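Local coordinates for mutual gliding motility protein C (MglC) (Myxococcus xanthus DK 1622, PDB 7CT3), which is a Roadblock/LC7-domain component of the polarity control system of this gliding bacterium and interacts with its paralog MglB, at residues 100-103 with 104-108; 73-77 with 78-82. All coordinates share one frame; numbering follows the deposited sequence.

How the contacts relate
Contact 2, the hairpin turn joining strands 71-75 and 79-87, closes before contact 1, the first turns of the C-terminal helix 102-117, opens; strand 90-97 runs between them in the chain. Their centres lie 12 Å apart, and F102 of contact 1 bridges them. Its ring meets contact 2 at several points, among them F102 CE1 3.5 Å from V82 CG2 and F102 CZ 3.5 Å from S73 OG, while F102 CB packs on L80 CD1 at 3.7 Å. Both contacts also touch the second subunit, where residues S73 to N75 pair antiparallel with a strand of that chain. The bound sodium is remote, about 13 Å from the side chain of V82.

Contact 1: residues 100-103 with 104-108; sequences GNFG and KGRYV
N101 accepts a hydrogen bond from the backbone of K104 through its side-chain oxygen, with K104 N 3.0 Å from N101 OD1. This is an N-cap: N101 stands just before helix 102-117, the C-terminal helix of the Roadblock/LC7 domain, and its amide takes up an N-H of the first turn that has no helical carbonyl before it. The N-H points nearly straight at the oxygen (163°) but arrives from above the amide plane, well away from a lone-pair direction. With CG anti to the backbone N (chi1 -167°), the amide swings over the start of the helix, and N101 CG also comes to 3.4 Å from K104 CB, so the cap group lies against the base of the lysine side chain. The lysine then bends away, and K104 NZ makes a weak hydrogen bond to the backbone oxygen of Q13.

Regular helical bonds follow: G105 N to N101 O at 3.0 Å, R106 N to F102 O at 3.0 Å and Y107 N to G103 O at 3.1 Å.

One turn apart, F102 and R106 pack by a CH-pi contact. R106 CD sits over one face of the ring, 4.2 Å from the F102 centroid and displaced toward the rim. Beyond CD the arginine chain bends at chi3, its guanidinium plane standing 45° from the ring, and R106 NE forms a salt bridge with E71. F102 and R106 each also pack against the other residue's copy in the second subunit. Nearer the backbone, R106 CG rests 3.4 Å from F102 O, the same oxygen that accepts from R106 N.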
ATOM      1  N   GLY A 100      -1.314  14.924   0.688  1.00 34.47           N
ATOM      2  CA  GLY A 100       0.093  14.997   0.250  1.00 37.12           C
ATOM      3  C   GLY A 100       0.306  14.338  -1.106  1.00 36.03           C
ATOM      4  O   GLY A 100      -0.683  13.908  -1.726  1.00 41.42           O
ATOM      5  N   ASN A 101       1.563  14.262  -1.546  1.00 33.59           N
ATOM      6  CA  ASN A 101       1.981  13.686  -2.850  1.00 33.87           C
ATOM      7  C   ASN A 101       2.424  12.233  -2.632  1.00 30.15           C
ATOM      8  O   ASN A 101       3.623  11.998  -2.397  1.00 29.63           O
ATOM      9  CB  ASN A 101       3.074  14.534  -3.502  1.00 37.01           C
ATOM     10  CG  ASN A 101       3.299  14.172  -4.954  1.00 39.70           C
ATOM     11  OD1 ASN A 101       3.034  13.048  -5.366  1.00 41.08           O
ATOM     12  ND2 ASN A 101       3.790  15.119  -5.734  1.00 46.90           N
ATOM     13  N   PHE A 102       1.486  11.291  -2.729  1.00 29.64           N
ATOM     14  CA  PHE A 102       1.724   9.846  -2.472  1.00 29.87           C
ATOM     15  C   PHE A 102       2.708   9.294  -3.511  1.00 27.73           C
ATOM     16  O   PHE A 102       3.611   8.531  -3.131  1.00 27.21           O
ATOM     17  CB  PHE A 102       0.395   9.086  -2.441  1.00 29.24           C
ATOM     18  CG  PHE A 102       0.495   7.655  -1.975  1.00 30.15           C
ATOM     19  CD1 PHE A 102       1.133   7.329  -0.790  1.00 31.46           C
ATOM     20  CD2 PHE A 102      -0.080   6.631  -2.709  1.00 32.62           C
ATOM     21  CE1 PHE A 102       1.205   6.011  -0.359  1.00 30.72           C
ATOM     22  CE2 PHE A 102      -0.012   5.318  -2.275  1.00 33.53           C
ATOM     23  CZ  PHE A 102       0.631   5.009  -1.101  1.00 30.53           C
ATOM     24  N   GLY A 103       2.547   9.675  -4.780  1.00 29.07           N
ATOM     25  CA  GLY A 103       3.451   9.267  -5.874  1.00 30.42           C
ATOM     26  C   GLY A 103       4.890   9.663  -5.592  1.00 28.33           C
ATOM     27  O   GLY A 103       5.788   8.823  -5.754  1.00 27.40           O
ATOM     28  N   LYS A 104       5.112  10.905  -5.172  1.00 30.33           N
ATOM     29  CA  LYS A 104       6.466  11.413  -4.833  1.00 32.35           C
ATOM     30  C   LYS A 104       6.981  10.644  -3.609  1.00 28.37           C
ATOM     31  O   LYS A 104       8.152  10.240  -3.620  1.00 28.49           O
ATOM     32  CB  LYS A 104       6.419  12.929  -4.618  1.00 35.62           C
ATOM     33  CG  LYS A 104       7.768  13.596  -4.392  1.00 40.06           C
ATOM     34  CD  LYS A 104       8.658  13.599  -5.614  1.00 43.81           C
ATOM     35  CE  LYS A 104      10.018  14.217  -5.363  1.00 46.56           C
ATOM     36  NZ  LYS A 104       9.908  15.587  -4.810  1.00 51.54           N
ATOM     37  N   GLY A 105       6.131  10.425  -2.602  1.00 28.08           N
ATOM     38  CA  GLY A 105       6.483   9.635  -1.406  1.00 28.08           C
ATOM     39  C   GLY A 105       7.062   8.281  -1.784  1.00 25.37           C
ATOM     40  O   GLY A 105       8.151   7.934  -1.294  1.00 25.25           O
ATOM     41  N   ARG A 106       6.361   7.539  -2.643  1.00 26.09           N
ATOM     42  CA  ARG A 106       6.763   6.178  -3.088  1.00 26.41           C
ATOM     43  C   ARG A 106       8.123   6.263  -3.793  1.00 27.07           C
ATOM     44  O   ARG A 106       9.016   5.448  -3.478  1.00 25.16           O
ATOM     45  CB  ARG A 106       5.679   5.580  -3.989  1.00 26.83           C
ATOM     46  CG  ARG A 106       4.377   5.271  -3.265  1.00 29.26           C
ATOM     47  CD  ARG A 106       3.324   4.651  -4.167  1.00 32.76           C
ATOM     48  NE  ARG A 106       3.816   3.431  -4.793  1.00 33.12           N
ATOM     49  CZ  ARG A 106       4.021   3.250  -6.095  1.00 36.51           C
ATOM     50  NH1 ARG A 106       3.740   4.202  -6.971  1.00 42.89           N
ATOM     51  NH2 ARG A 106       4.496   2.094  -6.524  1.00 39.78           N
ATOM     52  N   TYR A 107       8.284   7.242  -4.686  1.00 26.52           N
ATOM     53  CA  TYR A 107       9.526   7.454  -5.473  1.00 27.70           C
ATOM     54  C   TYR A 107      10.687   7.779  -4.524  1.00 25.61           C
ATOM     55  O   TYR A 107      11.739   7.122  -4.594  1.00 25.19           O
ATOM     56  CB  TYR A 107       9.305   8.542  -6.527  1.00 30.74           C
ATOM     57  CG  TYR A 107      10.578   9.064  -7.135  1.00 34.00           C
ATOM     58  CD1 TYR A 107      11.241   8.360  -8.127  1.00 36.61           C
ATOM     59  CD2 TYR A 107      11.138  10.249  -6.690  1.00 34.54           C
ATOM     60  CE1 TYR A 107      12.424   8.831  -8.676  1.00 39.66           C
ATOM     61  CE2 TYR A 107      12.319  10.729  -7.223  1.00 38.24           C
ATOM     62  CZ  TYR A 107      12.961  10.023  -8.224  1.00 39.93           C
ATOM     63  OH  TYR A 107      14.122  10.500  -8.756  1.00 44.08           O
ATOM     64  N   VAL A 108      10.507   8.763  -3.642  1.00 27.09           N
ATOM     65  CA  VAL A 108      11.597   9.230  -2.737  1.00 26.91           C
ATOM     66  C   VAL A 108      11.991   8.088  -1.784  1.00 25.36           C
ATOM     67  O   VAL A 108      13.198   7.904  -1.558  1.00 27.43           O
ATOM     68  CB  VAL A 108      11.207  10.514  -1.986  1.00 26.86           C
ATOM     69  CG1 VAL A 108      12.221  10.853  -0.908  1.00 28.26           C
ATOM     70  CG2 VAL A 108      11.042  11.684  -2.945  1.00 29.01           C
TER

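Contact 2: residues 73-77 with 78-82; sequences SVNSE and KVLTV
Two hydroxyls donate to carbonyls of the facing strand: S73 OG to T81 O (2.7 Å, in the carbonyl plane) and T81 OG1 to V74 O (also 2.7 Å). A side-chain amide takes the next rung, with T81 N 3.0 Å from N75 OD1 and the N-H nearly straight. The one backbone-to-backbone bond across the segments, S76 N to V79 O (2.8 Å), lies close to the turn. V79 N in return donates to S76 OG, less straight at 136°; chi1 of 64° turns that hydroxyl toward V79, and E49 also bonds to it.

The arrangement is a beta-hairpin of the Roadblock/LC7 domain whose strands run 172° apart but are joined largely through side chains. Strand 71-75 meanwhile pairs antiparallel with a strand of the second subunit, continuing the sheet into the dimer. There N75 ND2 donates to E71 of the second subunit; an alanine in place of N75 would probably leave T81 N without its side-chain acceptor and that glutamate without this donor.

Carbon-to-carbon packing between the two strands is slight: the side chains of L80 and N75 pass at a slant, with L80 CD2 3.7 Å from N75 CG. V79 CB makes a van der Waals contact with the hydroxyl S76 OG at 3.5 Å.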
ATOM      1  N   SER A  73       1.875  -0.473   1.786  1.00 22.11           N
ATOM      2  CA  SER A  73       1.134   0.723   2.268  1.00 23.40           C
ATOM      3  C   SER A  73      -0.059   0.274   3.109  1.00 22.77           C
ATOM      4  O   SER A  73      -0.793  -0.636   2.677  1.00 24.22           O
ATOM      5  CB  SER A  73       0.685   1.591   1.123  1.00 25.64           C
ATOM      6  OG  SER A  73       1.802   2.147   0.455  1.00 31.18           O
ATOM      7  N   VAL A  74      -0.236   0.891   4.274  1.00 22.39           N
ATOM      8  CA  VAL A  74      -1.457   0.741   5.110  1.00 24.11           C
ATOM      9  C   VAL A  74      -2.005   2.149   5.324  1.00 24.05           C
ATOM     10  O   VAL A  74      -1.308   2.964   5.970  1.00 26.42           O
ATOM     11  CB  VAL A  74      -1.155   0.006   6.427  1.00 25.97           C
ATOM     12  CG1 VAL A  74      -2.378  -0.079   7.321  1.00 26.54           C
ATOM     13  CG2 VAL A  74      -0.590  -1.385   6.171  1.00 28.64           C
ATOM     14  N   ASN A  75      -3.175   2.431   4.750  1.00 23.79           N
ATOM     15  CA  ASN A  75      -3.712   3.806   4.610  1.00 25.05           C
ATOM     16  C   ASN A  75      -5.026   3.934   5.380  1.00 25.31           C
ATOM     17  O   ASN A  75      -5.800   2.962   5.434  1.00 24.23           O
ATOM     18  CB  ASN A  75      -3.904   4.184   3.140  1.00 24.51           C
ATOM     19  CG  ASN A  75      -2.618   4.139   2.343  1.00 25.67           C
ATOM     20  OD1 ASN A  75      -1.526   4.225   2.903  1.00 25.86           O
ATOM     21  ND2 ASN A  75      -2.739   4.009   1.031  1.00 26.56           N
ATOM     22  N   SER A  76      -5.249   5.112   5.953  1.00 26.70           N
ATOM     23  CA  SER A  76      -6.529   5.537   6.565  1.00 28.73           C
ATOM     24  C   SER A  76      -7.131   6.639   5.689  1.00 31.12           C
ATOM     25  O   SER A  76      -6.533   6.955   4.636  1.00 29.47           O
ATOM     26  CB  SER A  76      -6.305   5.998   7.976  1.00 29.90           C
ATOM     27  OG  SER A  76      -5.486   7.158   7.995  1.00 29.54           O
ATOM     28  N   GLU A  77      -8.261   7.203   6.109  1.00 34.17           N
ATOM     29  CA  GLU A  77      -8.894   8.367   5.437  1.00 37.49           C
ATOM     30  C   GLU A  77      -7.901   9.539   5.403  1.00 33.93           C
ATOM     31  O   GLU A  77      -7.828  10.203   4.364  1.00 33.24           O
ATOM     32  CB  GLU A  77     -10.204   8.736   6.138  1.00 44.06           C
ATOM     33  CG  GLU A  77     -11.302   7.708   5.921  1.00 52.64           C
ATOM     34  CD  GLU A  77     -12.630   8.009   6.598  1.00 62.10           C
ATOM     35  OE1 GLU A  77     -12.804   9.145   7.096  1.00 71.88           O
ATOM     36  OE2 GLU A  77     -13.493   7.103   6.626  1.00 73.07           O
ATOM     37  N   LYS A  78      -7.138   9.762   6.479  1.00 33.11           N
ATOM     38  CA  LYS A  78      -6.323  10.998   6.664  1.00 33.93           C
ATOM     39  C   LYS A  78      -4.822  10.744   6.462  1.00 30.70           C
ATOM     40  O   LYS A  78      -4.091  11.731   6.261  1.00 31.02           O
ATOM     41  CB  LYS A  78      -6.567  11.587   8.056  1.00 37.23           C
ATOM     42  CG  LYS A  78      -7.997  12.032   8.324  1.00 40.48           C
ATOM     43  CD  LYS A  78      -8.164  12.726   9.663  1.00 45.81           C
ATOM     44  CE  LYS A  78      -9.609  13.019  10.002  1.00 50.19           C
ATOM     45  NZ  LYS A  78      -9.765  13.410  11.423  1.00 54.57           N
ATOM     46  N   VAL A  79      -4.357   9.495   6.522  1.00 27.55           N
ATOM     47  CA  VAL A  79      -2.895   9.191   6.530  1.00 28.09           C
ATOM     48  C   VAL A  79      -2.603   8.083   5.527  1.00 25.01           C
ATOM     49  O   VAL A  79      -3.333   7.076   5.525  1.00 26.43           O
ATOM     50  CB  VAL A  79      -2.388   8.793   7.927  1.00 31.76           C
ATOM     51  CG1 VAL A  79      -0.899   8.477   7.912  1.00 32.36           C
ATOM     52  CG2 VAL A  79      -2.697   9.859   8.961  1.00 34.53           C
ATOM     53  N   LEU A  80      -1.556   8.284   4.728  1.00 23.43           N
ATOM     54  CA  LEU A  80      -0.996   7.272   3.804  1.00 23.25           C
ATOM     55  C   LEU A  80       0.383   6.877   4.327  1.00 22.64           C
ATOM     56  O   LEU A  80       1.083   7.751   4.879  1.00 24.68           O
ATOM     57  CB  LEU A  80      -0.903   7.858   2.394  1.00 24.21           C
ATOM     58  CG  LEU A  80      -2.123   8.641   1.918  1.00 27.18           C
ATOM     59  CD1 LEU A  80      -1.878   9.213   0.532  1.00 30.07           C
ATOM     60  CD2 LEU A  80      -3.376   7.778   1.925  1.00 27.29           C
ATOM     61  N   THR A  81       0.751   5.609   4.176  1.00 23.04           N
ATOM     62  CA  THR A  81       2.091   5.104   4.554  1.00 24.04           C
ATOM     63  C   THR A  81       2.699   4.354   3.373  1.00 23.02           C
ATOM     64  O   THR A  81       1.941   3.816   2.535  1.00 25.37           O
ATOM     65  CB  THR A  81       2.060   4.248   5.824  1.00 25.77           C
ATOM     66  OG1 THR A  81       1.340   3.047   5.551  1.00 26.91           O
ATOM     67  CG2 THR A  81       1.453   4.984   6.999  1.00 28.24           C
ATOM     68  N   VAL A  82       4.025   4.371   3.319  1.00 22.77           N
ATOM     69  CA  VAL A  82       4.867   3.581   2.383  1.00 24.38           C
ATOM     70  C   VAL A  82       5.979   2.976   3.224  1.00 22.97           C
ATOM     71  O   VAL A  82       6.611   3.699   3.993  1.00 23.79           O
ATOM     72  CB  VAL A  82       5.465   4.451   1.262  1.00 28.99           C
ATOM     73  CG1 VAL A  82       6.101   3.584   0.189  1.00 33.72           C
ATOM     74  CG2 VAL A  82       4.447   5.401   0.666  1.00 31.94           C
TER